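Peroxisomal catalase (Pichia angusta, PDB 2XQ1) is a heme-dependent catalase of the peroxisome that breaks down hydrogen peroxide to water and oxygen. Local coordinates at residues S184-M189 against Y438-M443; T203-S208 against Q232-L237; G219-V224 against P418-T423; Y223-F228 against K293-K298. One frame throughout, in Å; residues are numbered along the deposited sequence.

Interaction 1. Residues S184-M189 against Y438-M443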
loop_
_atom_site.group_PDB
_atom_site.type_symbol
_atom_site.label_atom_id
_atom_site.label_comp_id
_atom_site.label_asym_id
_atom_site.label_seq_id
_atom_site.Cartn_x
_atom_site.Cartn_y
_atom_site.Cartn_z
ATOM N N SER O 184 20.857 12.746 28.013
ATOM C CA SER O 184 20.844 11.297 27.797
ATOM C C SER O 184 21.731 10.584 28.806
ATOM O O SER O 184 21.664 9.360 28.954
ATOM C CB SER O 184 21.311 10.957 26.370
ATOM O OG SER O 184 22.605 11.495 26.106
ATOM N N LEU O 185 22.563 11.348 29.502
ATOM C CA LEU O 185 23.525 10.745 30.395
ATOM C C LEU O 185 22.872 9.775 31.406
ATOM O O LEU O 185 23.328 8.621 31.546
ATOM C CB LEU O 185 24.380 11.821 31.058
ATOM C CG LEU O 185 25.357 11.419 32.148
ATOM C CD1 LEU O 185 26.405 10.510 31.577
ATOM C CD2 LEU O 185 25.993 12.637 32.751
ATOM N N HIS O 186 21.796 10.213 32.071
ATOM C CA HIS O 186 21.081 9.361 33.046
ATOM C C HIS O 186 20.751 7.963 32.469
ATOM O O HIS O 186 21.211 6.930 32.980
ATOM C CB HIS O 186 19.809 10.061 33.572
ATOM C CG HIS O 186 19.331 9.537 34.901
ATOM N ND1 HIS O 186 18.315 10.135 35.618
ATOM C CD2 HIS O 186 19.739 8.475 35.642
ATOM C CE1 HIS O 186 18.112 9.461 36.736
ATOM N NE2 HIS O 186 18.957 8.445 36.774
ATOM N N GLN O 187 19.998 7.951 31.373
ATOM C CA GLN O 187 19.583 6.712 30.733
ATOM C C GLN O 187 20.729 5.935 30.142
ATOM O O GLN O 187 20.600 4.731 30.012
ATOM C CB GLN O 187 18.516 6.990 29.670
ATOM C CG GLN O 187 18.082 5.800 28.846
ATOM C CD GLN O 187 17.606 4.596 29.656
ATOM O OE1 GLN O 187 17.775 3.463 29.219
ATOM N NE2 GLN O 187 16.982 4.831 30.814
ATOM N N VAL O 188 21.833 6.602 29.790
ATOM C CA VAL O 188 22.937 5.918 29.120
ATOM C C VAL O 188 23.702 5.161 30.153
ATOM O O VAL O 188 24.262 4.093 29.878
ATOM C CB VAL O 188 23.887 6.859 28.403
ATOM C CG1 VAL O 188 25.134 6.104 27.947
ATOM C CG2 VAL O 188 23.210 7.467 27.199
ATOM N N MET O 189 23.684 5.700 31.361
ATOM C CA MET O 189 24.278 5.008 32.486
ATOM C C MET O 189 23.553 3.678 32.777
ATOM O O MET O 189 24.185 2.647 33.026
ATOM C CB MET O 189 24.333 5.946 33.694
ATOM C CG MET O 189 25.442 7.013 33.573
ATOM S SD MET O 189 25.509 8.159 34.973
ATOM C CE MET O 189 26.302 7.142 36.208
ATOM N N TYR O 438 22.569 17.078 35.908
ATOM C CA TYR O 438 23.656 16.159 36.245
ATOM C C TYR O 438 23.504 15.429 37.582
ATOM O O TYR O 438 24.198 14.451 37.829
ATOM C CB TYR O 438 24.996 16.888 36.250
ATOM C CG TYR O 438 25.406 17.522 34.936
ATOM C CD1 TYR O 438 25.129 16.905 33.704
ATOM C CD2 TYR O 438 26.118 18.729 34.928
ATOM C CE1 TYR O 438 25.526 17.492 32.499
ATOM C CE2 TYR O 438 26.520 19.321 33.736
ATOM C CZ TYR O 438 26.223 18.701 32.522
ATOM O OH TYR O 438 26.637 19.308 31.357
ATOM N N PHE O 439 22.602 15.905 38.436
ATOM C CA PHE O 439 22.515 15.454 39.835
ATOM C C PHE O 439 22.036 14.009 39.965
ATOM O O PHE O 439 22.554 13.228 40.765
ATOM C CB PHE O 439 21.606 16.409 40.638
ATOM C CG PHE O 439 21.386 16.005 42.083
ATOM C CD1 PHE O 439 22.242 16.452 43.101
ATOM C CD2 PHE O 439 20.297 15.200 42.431
ATOM C CE1 PHE O 439 22.025 16.083 44.435
ATOM C CE2 PHE O 439 20.069 14.821 43.768
ATOM C CZ PHE O 439 20.931 15.264 44.769
ATOM N N GLN O 440 21.032 13.664 39.174
ATOM C CA GLN O 440 20.452 12.351 39.268
ATOM C C GLN O 440 21.350 11.270 38.655
ATOM O O GLN O 440 21.413 10.179 39.197
ATOM C CB GLN O 440 19.057 12.350 38.684
ATOM C CG GLN O 440 18.024 11.818 39.652
ATOM C CD GLN O 440 16.604 12.242 39.287
ATOM O OE1 GLN O 440 16.116 13.260 39.767
ATOM N NE2 GLN O 440 15.939 11.449 38.436
ATOM N N PRO O 441 22.055 11.561 37.539
ATOM C CA PRO O 441 23.133 10.656 37.144
ATOM C C PRO O 441 24.187 10.470 38.230
ATOM O O PRO O 441 24.698 9.366 38.405
ATOM C CB PRO O 441 23.766 11.369 35.955
ATOM C CG PRO O 441 22.667 12.104 35.361
ATOM C CD PRO O 441 21.728 12.506 36.453
ATOM N N LYS O 442 24.518 11.542 38.947
ATOM C CA LYS O 442 25.532 11.483 40.002
ATOM C C LYS O 442 25.056 10.496 41.062
ATOM O O LYS O 442 25.804 9.624 41.469
ATOM C CB LYS O 442 25.745 12.877 40.610
ATOM C CG LYS O 442 27.067 13.102 41.367
ATOM C CD LYS O 442 26.807 13.911 42.669
ATOM C CE LYS O 442 27.781 15.082 42.906
ATOM N NZ LYS O 442 29.193 14.675 43.201
ATOM N N MET O 443 23.797 10.629 41.467
ATOM C CA MET O 443 23.186 9.717 42.411
ATOM C C MET O 443 23.192 8.263 41.955
ATOM O O MET O 443 23.311 7.357 42.787
ATOM C CB MET O 443 21.764 10.158 42.736
ATOM C CG MET O 443 21.706 11.455 43.529
ATOM S SD MET O 443 22.915 11.566 44.912
ATOM C CE MET O 443 22.157 10.435 46.160
#
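The first turns of helix 185-192 and helix 439-447 pack side by side here, with Pro441 set against Leu185, His186 and Met189. The first helix belongs to the catalase family region and the second to the C-terminal helical region. Their short axes run nearly parallel, 21° apart, and approach to 9.1 Å. The pyrrolidine ring of Pro441 lies between them. Its CG lies 3.9 Å from CB of His186, and its CB lies 4.1 Å from CD2 of Leu185. Further along, Met189 bends at its last torsion (chi3 77°). Its SD is 3.8 Å from Pro441 CB, and its CE turns to the carbonyl O of Pro441. The peptide bond between Gln440 and Pro441 sits over one face of the His186 imidazole. Gln440 C is 4.1 Å above the ring plane, over the centre. Gln440 CB lies 3.6 Å from His186 CE1. The polar ends find partners outside the two segments. His186 ND1 is hydrogen-bonded to Thr292 O, and Tyr438 OH to Asp182. Leu185 also touches Tyr480 and Phe481 of helix 471-481. The two helices therefore meet by van der Waals packing around Pro441, including an imidazole laid over a peptide bond.

Interaction 2. Residues T203-S208 against Q232-L237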
loop_
_atom_site.group_PDB
_atom_site.type_symbol
_atom_site.label_atom_id
_atom_site.label_comp_id
_atom_site.label_asym_id
_atom_site.label_seq_id
_atom_site.Cartn_x
_atom_site.Cartn_y
_atom_site.Cartn_z
ATOM N N THR O 203 12.372 -11.418 34.177
ATOM C CA THR O 203 13.156 -10.826 35.249
ATOM C C THR O 203 13.507 -9.335 35.033
ATOM O O THR O 203 14.643 -8.885 35.315
ATOM C CB THR O 203 14.444 -11.638 35.518
ATOM O OG1 THR O 203 15.302 -11.578 34.375
ATOM C CG2 THR O 203 14.111 -13.085 35.847
ATOM N N MET O 204 12.523 -8.574 34.553
ATOM C CA MET O 204 12.651 -7.129 34.420
ATOM C C MET O 204 11.400 -6.405 34.900
ATOM O O MET O 204 10.310 -6.964 34.888
ATOM C CB MET O 204 12.966 -6.745 32.976
ATOM C CG MET O 204 12.139 -7.468 31.951
ATOM S SD MET O 204 12.348 -6.783 30.308
ATOM C CE MET O 204 10.841 -5.819 30.137
ATOM N N ASN O 205 11.567 -5.158 35.328
ATOM C CA ASN O 205 10.437 -4.349 35.739
ATOM C C ASN O 205 9.880 -3.481 34.612
ATOM O O ASN O 205 10.531 -3.259 33.605
ATOM C CB ASN O 205 10.835 -3.453 36.894
ATOM C CG ASN O 205 11.114 -4.220 38.186
ATOM O OD1 ASN O 205 10.644 -5.346 38.404
ATOM N ND2 ASN O 205 11.898 -3.586 39.060
ATOM N N GLY O 206 8.661 -2.999 34.774
ATOM C CA GLY O 206 8.098 -2.090 33.797
ATOM C C GLY O 206 7.811 -0.783 34.476
ATOM O O GLY O 206 7.357 -0.770 35.629
ATOM N N TYR O 207 8.079 0.315 33.772
ATOM C CA TYR O 207 7.809 1.664 34.294
ATOM C C TYR O 207 7.123 2.548 33.255
ATOM O O TYR O 207 7.406 2.468 32.054
ATOM C CB TYR O 207 9.094 2.332 34.751
ATOM C CG TYR O 207 9.980 1.492 35.668
ATOM C CD1 TYR O 207 10.992 0.644 35.160
ATOM C CD2 TYR O 207 9.827 1.571 37.056
ATOM C CE1 TYR O 207 11.813 -0.089 36.022
ATOM C CE2 TYR O 207 10.650 0.845 37.931
ATOM C CZ TYR O 207 11.634 0.029 37.418
ATOM O OH TYR O 207 12.399 -0.668 38.332
ATOM N N SER O 208 6.221 3.401 33.717
ATOM C CA SER O 208 5.506 4.268 32.798
ATOM C C SER O 208 6.494 5.208 32.186
ATOM O O SER O 208 6.275 5.688 31.079
ATOM C CB SER O 208 4.398 5.064 33.472
ATOM O OG SER O 208 4.927 5.910 34.468
ATOM N N GLN O 232 9.518 -12.399 39.946
ATOM C CA GLN O 232 10.625 -13.269 39.629
ATOM C C GLN O 232 11.943 -12.540 39.931
ATOM O O GLN O 232 13.021 -13.080 39.679
ATOM C CB GLN O 232 10.553 -13.675 38.153
ATOM C CG GLN O 232 9.283 -14.426 37.732
ATOM C CD GLN O 232 7.986 -13.583 37.747
ATOM O OE1 GLN O 232 7.878 -12.550 37.083
ATOM N NE2 GLN O 232 6.986 -14.053 38.495
ATOM N N GLY O 233 11.850 -11.318 40.467
ATOM C CA GLY O 233 13.025 -10.484 40.757
ATOM C C GLY O 233 13.787 -9.945 39.544
ATOM O O GLY O 233 13.629 -10.440 38.432
ATOM N N VAL O 234 14.634 -8.939 39.760
ATOM C CA VAL O 234 15.427 -8.317 38.683
ATOM C C VAL O 234 16.804 -8.975 38.518
ATOM O O VAL O 234 17.698 -8.805 39.354
ATOM C CB VAL O 234 15.622 -6.797 38.920
ATOM C CG1 VAL O 234 16.387 -6.148 37.761
ATOM C CG2 VAL O 234 14.284 -6.100 39.138
ATOM N N HIS O 235 16.979 -9.718 37.432
ATOM C CA HIS O 235 18.244 -10.402 37.219
ATOM C C HIS O 235 18.867 -10.012 35.898
ATOM O O HIS O 235 18.196 -10.042 34.867
ATOM C CB HIS O 235 18.056 -11.914 37.315
ATOM C CG HIS O 235 17.596 -12.358 38.665
ATOM N ND1 HIS O 235 18.465 -12.529 39.724
ATOM C CD2 HIS O 235 16.358 -12.630 39.145
ATOM C CE1 HIS O 235 17.783 -12.912 40.797
ATOM N NE2 HIS O 235 16.501 -12.980 40.472
ATOM N N ASN O 236 20.152 -9.665 35.939
ATOM C CA ASN O 236 20.878 -9.227 34.748
ATOM C C ASN O 236 22.026 -10.132 34.316
ATOM O O ASN O 236 22.499 -10.948 35.096
ATOM C CB ASN O 236 21.360 -7.811 34.967
ATOM C CG ASN O 236 20.217 -6.858 35.148
ATOM O OD1 ASN O 236 19.142 -7.062 34.586
ATOM N ND2 ASN O 236 20.428 -5.814 35.930
ATOM N N LEU O 237 22.448 -10.003 33.063
ATOM C CA LEU O 237 23.577 -10.760 32.546
ATOM C C LEU O 237 24.808 -9.874 32.485
ATOM O O LEU O 237 24.681 -8.659 32.418
ATOM C CB LEU O 237 23.265 -11.245 31.142
ATOM C CG LEU O 237 22.201 -12.308 30.931
ATOM C CD1 LEU O 237 22.063 -12.540 29.429
ATOM C CD2 LEU O 237 22.601 -13.590 31.648
#
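The carbonyl O of Thr203 is approached by two groups of the 232-237 loop. His235 N donates a hydrogen bond to it over 3.3 Å, at an N-H...O angle of 152°. The donor is tilted 19° from the carbonyl plane. Val234 CA adds a CA-H...O contact of 3.5 Å to the same oxygen. The two chain paths run about 93° apart. Thr203 also packs with its side chain. Its CB is 3.3 Å from Gly233 O, and its CG2 lies at the edge of the His235 ring, 4.0 Å from CD2. Gly233 has a positive phi, a conformation glycine takes readily. The Asn205 side chain crosses that of Val234 at about a right angle, with ND2 3.5 Å from Val234 CG2. Both ends of the Asn205 amide are held. ND2 donates to Tyr207 OH over 3.0 Å, close to the amide plane, and OD1 accepts from Ala230 N. This should keep the amide from turning. The contact joins the run into strand 206-207 to the loop that follows strand 221-230 and precedes helix 239-248. Gly206 and Ser208 pair with Phe228 and Val226 of strand 221-230, and Ser208 touches the heme.

Interaction 3. Residues G219-V224 against P418-T423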
loop_
_atom_site.group_PDB
_atom_site.type_symbol
_atom_site.label_atom_id
_atom_site.label_comp_id
_atom_site.label_asym_id
_atom_site.label_seq_id
_atom_site.Cartn_x
_atom_site.Cartn_y
_atom_site.Cartn_z
ATOM N N GLY O 219 -13.786 14.069 39.913
ATOM C CA GLY O 219 -13.063 14.925 38.974
ATOM C C GLY O 219 -11.734 15.432 39.507
ATOM O O GLY O 219 -11.109 16.299 38.889
ATOM N N GLU O 220 -11.311 14.892 40.652
ATOM C CA GLU O 220 -10.028 15.239 41.273
ATOM C C GLU O 220 -8.918 14.391 40.681
ATOM O O GLU O 220 -9.001 13.156 40.650
ATOM C CB GLU O 220 -10.076 15.048 42.794
ATOM C CG GLU O 220 -10.993 16.035 43.525
ATOM C CD GLU O 220 -11.428 15.574 44.938
ATOM O OE1 GLU O 220 -11.154 14.416 45.341
ATOM O OE2 GLU O 220 -12.069 16.393 45.649
ATOM N N TRP O 221 -7.873 15.065 40.215
ATOM C CA TRP O 221 -6.787 14.411 39.480
ATOM C C TRP O 221 -5.478 14.578 40.177
ATOM O O TRP O 221 -5.216 15.596 40.810
ATOM C CB TRP O 221 -6.651 14.966 38.056
ATOM C CG TRP O 221 -6.291 16.424 38.007
ATOM C CD1 TRP O 221 -7.160 17.460 37.897
ATOM C CD2 TRP O 221 -4.979 17.005 38.076
ATOM N NE1 TRP O 221 -6.481 18.649 37.888
ATOM C CE2 TRP O 221 -5.139 18.396 37.992
ATOM C CE3 TRP O 221 -3.686 16.485 38.187
ATOM C CZ2 TRP O 221 -4.064 19.274 38.017
ATOM C CZ3 TRP O 221 -2.604 17.368 38.218
ATOM C CH2 TRP O 221 -2.802 18.742 38.134
ATOM N N VAL O 222 -4.633 13.579 39.995
ATOM C CA VAL O 222 -3.346 13.542 40.632
ATOM C C VAL O 222 -2.370 13.036 39.578
ATOM O O VAL O 222 -2.753 12.273 38.700
ATOM C CB VAL O 222 -3.452 12.626 41.848
ATOM C CG1 VAL O 222 -2.958 11.231 41.535
ATOM C CG2 VAL O 222 -2.718 13.226 43.023
ATOM N N TYR O 223 -1.138 13.520 39.619
ATOM C CA TYR O 223 -0.102 13.039 38.702
ATOM C C TYR O 223 0.353 11.644 39.149
ATOM O O TYR O 223 0.523 11.421 40.342
ATOM C CB TYR O 223 1.124 13.974 38.675
ATOM C CG TYR O 223 0.946 15.328 38.024
ATOM C CD1 TYR O 223 0.600 15.459 36.687
ATOM C CD2 TYR O 223 1.176 16.480 38.744
ATOM C CE1 TYR O 223 0.459 16.719 36.099
ATOM C CE2 TYR O 223 1.038 17.737 38.172
ATOM C CZ TYR O 223 0.683 17.855 36.860
ATOM O OH TYR O 223 0.548 19.119 36.321
ATOM N N VAL O 224 0.554 10.717 38.203
ATOM C CA VAL O 224 1.021 9.366 38.543
ATOM C C VAL O 224 2.229 8.878 37.756
ATOM O O VAL O 224 2.519 9.358 36.670
ATOM C CB VAL O 224 -0.068 8.282 38.413
ATOM C CG1 VAL O 224 -1.373 8.746 38.994
ATOM C CG2 VAL O 224 -0.260 7.927 36.989
ATOM N N PRO O 418 -10.702 22.444 39.423
ATOM C CA PRO O 418 -9.531 23.148 38.850
ATOM C C PRO O 418 -8.529 22.194 38.177
ATOM O O PRO O 418 -8.139 21.180 38.772
ATOM C CB PRO O 418 -8.882 23.844 40.076
ATOM C CG PRO O 418 -9.421 23.107 41.280
ATOM C CD PRO O 418 -10.839 22.712 40.873
ATOM N N ASP O 419 -8.150 22.521 36.940
ATOM C CA ASP O 419 -7.117 21.797 36.219
ATOM C C ASP O 419 -5.864 22.670 36.051
ATOM O O ASP O 419 -5.672 23.651 36.774
ATOM C CB ASP O 419 -7.655 21.348 34.858
ATOM C CG ASP O 419 -7.367 19.880 34.564
ATOM O OD1 ASP O 419 -6.192 19.443 34.666
ATOM O OD2 ASP O 419 -8.341 19.160 34.225
ATOM N N GLU O 420 -5.010 22.302 35.101
ATOM C CA GLU O 420 -3.805 23.064 34.810
ATOM C C GLU O 420 -4.198 24.369 34.124
ATOM O O GLU O 420 -5.185 24.401 33.384
ATOM C CB GLU O 420 -2.865 22.229 33.932
ATOM C CG GLU O 420 -2.128 21.115 34.678
ATOM C CD GLU O 420 -1.559 20.053 33.748
ATOM O OE1 GLU O 420 -2.176 19.776 32.695
ATOM O OE2 GLU O 420 -0.498 19.482 34.074
ATOM N N LYS O 421 -3.456 25.446 34.382
ATOM C CA LYS O 421 -3.755 26.738 33.743
ATOM C C LYS O 421 -2.607 27.273 32.879
ATOM O O LYS O 421 -1.435 27.142 33.242
ATOM C CB LYS O 421 -4.191 27.798 34.770
ATOM C CG LYS O 421 -4.969 27.258 35.967
ATOM C CD LYS O 421 -6.448 27.731 35.973
ATOM C CE LYS O 421 -7.172 27.255 37.256
ATOM N NZ LYS O 421 -8.662 27.102 37.113
ATOM N N TYR O 422 -2.959 27.892 31.755
ATOM C CA TYR O 422 -1.991 28.297 30.763
ATOM C C TYR O 422 -1.999 29.817 30.525
ATOM O O TYR O 422 -3.060 30.446 30.585
ATOM C CB TYR O 422 -2.264 27.543 29.466
ATOM C CG TYR O 422 -2.249 26.038 29.609
ATOM C CD1 TYR O 422 -1.066 25.319 29.463
ATOM C CD2 TYR O 422 -3.413 25.332 29.886
ATOM C CE1 TYR O 422 -1.046 23.933 29.586
ATOM C CE2 TYR O 422 -3.397 23.952 30.021
ATOM C CZ TYR O 422 -2.208 23.262 29.871
ATOM O OH TYR O 422 -2.182 21.903 29.998
ATOM N N THR O 423 -0.813 30.393 30.268
ATOM C CA THR O 423 -0.610 31.846 30.085
ATOM C C THR O 423 0.537 32.093 29.136
ATOM O O THR O 423 1.631 31.586 29.361
ATOM C CB THR O 423 -0.153 32.569 31.403
ATOM O OG1 THR O 423 -1.020 32.245 32.490
ATOM C CG2 THR O 423 -0.139 34.094 31.236
#
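The backbones stay well apart, with the CA atoms of Trp221 and Asp419 8.1 Å from each other, and side chains bridge them. Trp221 NE1 donates to Pro418 O over 3.2 Å at an N-H...O angle of 148°. The N-H meets a lone pair in the carbonyl plane. Asp419 OD1 lies 3.2 Å above the indole plane, offset toward the rim, with the carboxylate plane turned only 17° from the ring. It is not bonded to NE1; its salt bridge goes to Lys213, which also makes a cation-pi contact with Trp221. Glu420 and Tyr223 meet tip to tip. Tyr223 OH donates to Glu420 OE2 over 2.5 Å, on the anti side of the carboxylate. Glu420 OE1 forms a salt bridge with the same Lys213. Trp221 and Tyr223 meet edge-to-face: CZ3, on the indole edge, stands 3.5 Å above the centre of the Tyr223 ring. An alanine in place of Trp221 would probably leave Pro418 O without its donor and that face of Tyr223 without the indole edge against it. Tyr422 pairs with a strand of a neighbouring subunit in an antiparallel ladder. Segment 418-423 thus lies between a strand of the catalase beta-barrel and that subunit, consistent with the catalase tetramer.

Interaction 4. Residues Y223-F228 against K293-K298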
loop_
_atom_site.group_PDB
_atom_site.type_symbol
_atom_site.label_atom_id
_atom_site.label_comp_id
_atom_site.label_asym_id
_atom_site.label_seq_id
_atom_site.Cartn_x
_atom_site.Cartn_y
_atom_site.Cartn_z
ATOM N N TYR O 223 -1.138 13.520 39.619
ATOM C CA TYR O 223 -0.102 13.039 38.702
ATOM C C TYR O 223 0.353 11.644 39.149
ATOM O O TYR O 223 0.523 11.421 40.342
ATOM C CB TYR O 223 1.124 13.974 38.675
ATOM C CG TYR O 223 0.946 15.328 38.024
ATOM C CD1 TYR O 223 0.600 15.459 36.687
ATOM C CD2 TYR O 223 1.176 16.480 38.744
ATOM C CE1 TYR O 223 0.459 16.719 36.099
ATOM C CE2 TYR O 223 1.038 17.737 38.172
ATOM C CZ TYR O 223 0.683 17.855 36.860
ATOM O OH TYR O 223 0.548 19.119 36.321
ATOM N N VAL O 224 0.554 10.717 38.203
ATOM C CA VAL O 224 1.021 9.366 38.543
ATOM C C VAL O 224 2.229 8.878 37.756
ATOM O O VAL O 224 2.519 9.358 36.670
ATOM C CB VAL O 224 -0.068 8.282 38.413
ATOM C CG1 VAL O 224 -1.373 8.746 38.994
ATOM C CG2 VAL O 224 -0.260 7.927 36.989
ATOM N N GLN O 225 2.916 7.908 38.353
ATOM C CA GLN O 225 4.022 7.169 37.751
ATOM C C GLN O 225 3.756 5.706 38.076
ATOM O O GLN O 225 3.534 5.382 39.248
ATOM C CB GLN O 225 5.348 7.581 38.384
ATOM C CG GLN O 225 5.905 8.885 37.875
ATOM C CD GLN O 225 6.845 8.736 36.672
ATOM O OE1 GLN O 225 7.398 7.664 36.410
ATOM N NE2 GLN O 225 7.026 9.819 35.938
ATOM N N VAL O 226 3.763 4.824 37.077
ATOM C CA VAL O 226 3.318 3.460 37.311
ATOM C C VAL O 226 4.512 2.508 37.349
ATOM O O VAL O 226 5.456 2.679 36.589
ATOM C CB VAL O 226 2.249 3.051 36.268
ATOM C CG1 VAL O 226 1.700 1.641 36.560
ATOM C CG2 VAL O 226 1.086 4.055 36.272
ATOM N N HIS O 227 4.485 1.529 38.254
ATOM C CA HIS O 227 5.587 0.560 38.404
ATOM C C HIS O 227 5.088 -0.891 38.320
ATOM O O HIS O 227 4.194 -1.308 39.080
ATOM C CB HIS O 227 6.310 0.730 39.752
ATOM C CG HIS O 227 7.001 2.044 39.928
ATOM N ND1 HIS O 227 6.322 3.251 39.933
ATOM C CD2 HIS O 227 8.303 2.343 40.157
ATOM C CE1 HIS O 227 7.178 4.237 40.126
ATOM N NE2 HIS O 227 8.386 3.714 40.267
ATOM N N PHE O 228 5.662 -1.675 37.416
ATOM C CA PHE O 228 5.374 -3.105 37.413
ATOM C C PHE O 228 6.603 -3.828 37.930
ATOM O O PHE O 228 7.640 -3.794 37.287
ATOM C CB PHE O 228 5.027 -3.623 36.003
ATOM C CG PHE O 228 3.780 -3.038 35.416
ATOM C CD1 PHE O 228 2.765 -2.529 36.221
ATOM C CD2 PHE O 228 3.606 -3.015 34.040
ATOM C CE1 PHE O 228 1.583 -1.970 35.636
ATOM C CE2 PHE O 228 2.439 -2.472 33.448
ATOM C CZ PHE O 228 1.430 -1.959 34.238
ATOM N N LYS O 293 14.022 12.075 34.377
ATOM C CA LYS O 293 14.024 12.120 35.822
ATOM C C LYS O 293 13.133 11.032 36.391
ATOM O O LYS O 293 12.197 10.574 35.718
ATOM C CB LYS O 293 13.500 13.474 36.286
ATOM C CG LYS O 293 14.231 14.677 35.729
ATOM C CD LYS O 293 15.572 14.929 36.435
ATOM C CE LYS O 293 16.274 16.171 35.885
ATOM N NZ LYS O 293 16.599 16.074 34.405
ATOM N N VAL O 294 13.436 10.631 37.629
ATOM C CA VAL O 294 12.588 9.754 38.449
ATOM C C VAL O 294 12.093 10.527 39.639
ATOM O O VAL O 294 12.633 11.585 39.950
ATOM C CB VAL O 294 13.347 8.533 39.001
ATOM C CG1 VAL O 294 13.950 7.739 37.876
ATOM C CG2 VAL O 294 14.424 8.944 39.985
ATOM N N TRP O 295 11.082 9.989 40.317
ATOM C CA TRP O 295 10.565 10.561 41.564
ATOM C C TRP O 295 11.178 9.795 42.745
ATOM O O TRP O 295 10.902 8.603 42.904
ATOM C CB TRP O 295 9.042 10.433 41.609
ATOM C CG TRP O 295 8.290 11.192 40.578
ATOM C CD1 TRP O 295 8.799 11.961 39.575
ATOM C CD2 TRP O 295 6.877 11.220 40.428
ATOM N NE1 TRP O 295 7.789 12.487 38.819
ATOM C CE2 TRP O 295 6.593 12.048 39.322
ATOM C CE3 TRP O 295 5.814 10.630 41.131
ATOM C CZ2 TRP O 295 5.283 12.307 38.899
ATOM C CZ3 TRP O 295 4.510 10.884 40.715
ATOM C CH2 TRP O 295 4.255 11.715 39.607
ATOM N N PRO O 296 12.019 10.463 43.569
ATOM C CA PRO O 296 12.616 9.766 44.722
ATOM C C PRO O 296 11.606 9.029 45.643
ATOM O O PRO O 296 10.553 9.582 46.017
ATOM C CB PRO O 296 13.375 10.876 45.466
ATOM C CG PRO O 296 12.978 12.175 44.796
ATOM C CD PRO O 296 12.575 11.825 43.412
ATOM N N HIS O 297 11.948 7.784 45.988
ATOM C CA HIS O 297 11.055 6.872 46.713
ATOM C C HIS O 297 10.758 7.384 48.119
ATOM O O HIS O 297 9.636 7.240 48.631
ATOM C CB HIS O 297 11.648 5.448 46.738
ATOM C CG HIS O 297 11.529 4.721 45.428
ATOM N ND1 HIS O 297 11.688 5.355 44.199
ATOM C CD2 HIS O 297 11.272 3.413 45.151
ATOM C CE1 HIS O 297 11.527 4.475 43.225
ATOM N NE2 HIS O 297 11.273 3.289 43.775
ATOM N N LYS O 298 11.773 7.993 48.724
ATOM C CA LYS O 298 11.637 8.646 50.016
ATOM C C LYS O 298 10.415 9.568 50.044
ATOM O O LYS O 298 9.521 9.388 50.870
ATOM C CB LYS O 298 12.914 9.428 50.350
ATOM C CG LYS O 298 13.154 9.613 51.847
#
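Gln225 and Trp295 join strand 221-230 of the antiparallel catalase barrel to the loop before strand 303-312. The main interaction is CH-pi. Gln225 CG sits 3.4 Å from the centroid of the Trp295 six-membered ring, only 4° off the ring normal. Beyond CG the Gln225 chain bends (chi2 -91°), which turns CD aside from the straight line. The amide N is then held by others: NE2 is hydrogen-bonded to Gly209 O and Thr211 OG1. These bonds should limit the turning of the amide. The Trp295 backbone is also tied to the sheet, since its O accepts from NE2 of Gln274 on strand 268-276.

Apolar and edge contacts come next. Trp295 CH2 lies 4.0 Å from Tyr223 CB. Tyr223 O lies near the indole plane, at its edge, 3.8 Å from the same CH2. An alanine in place of Trp295 would probably leave a gap over Gln225 CG and beside Tyr223 CB.

The third kind is a pair of histidines. The His227 and His297 rings lie obliquely, with centroids 6.0 Å apart and planes at 84°. If both were charged they would probably repel each other. At the histidine pair, the closest approach is His227 NE2 to His297 CE1, at 4.4 Å.

In the fold
Interactions 1 and 4 are buried, interaction 3 is partly buried, and interaction 2 lies at the surface. Interactions 3 and 4 share Tyr223 and Val224 and both use strand 221-230. Interaction 2 reaches the same sheet through strand 206-207, and it touches interaction 4 where Gly206 and Ser208 face Phe228 and Val226. Interaction 1 touches interaction 4 through Gln440, beside Lys293 and Val294, and so brings helix 439-447 against the loop before strand 303-312. The chemistry follows the place. The two buried contacts rely on packing against a proline and an indole. Interaction 2 relies on a backbone bond, and interaction 3, near the subunit interface, on side-chain hydrogen bonds, with its acids paired to Lys213.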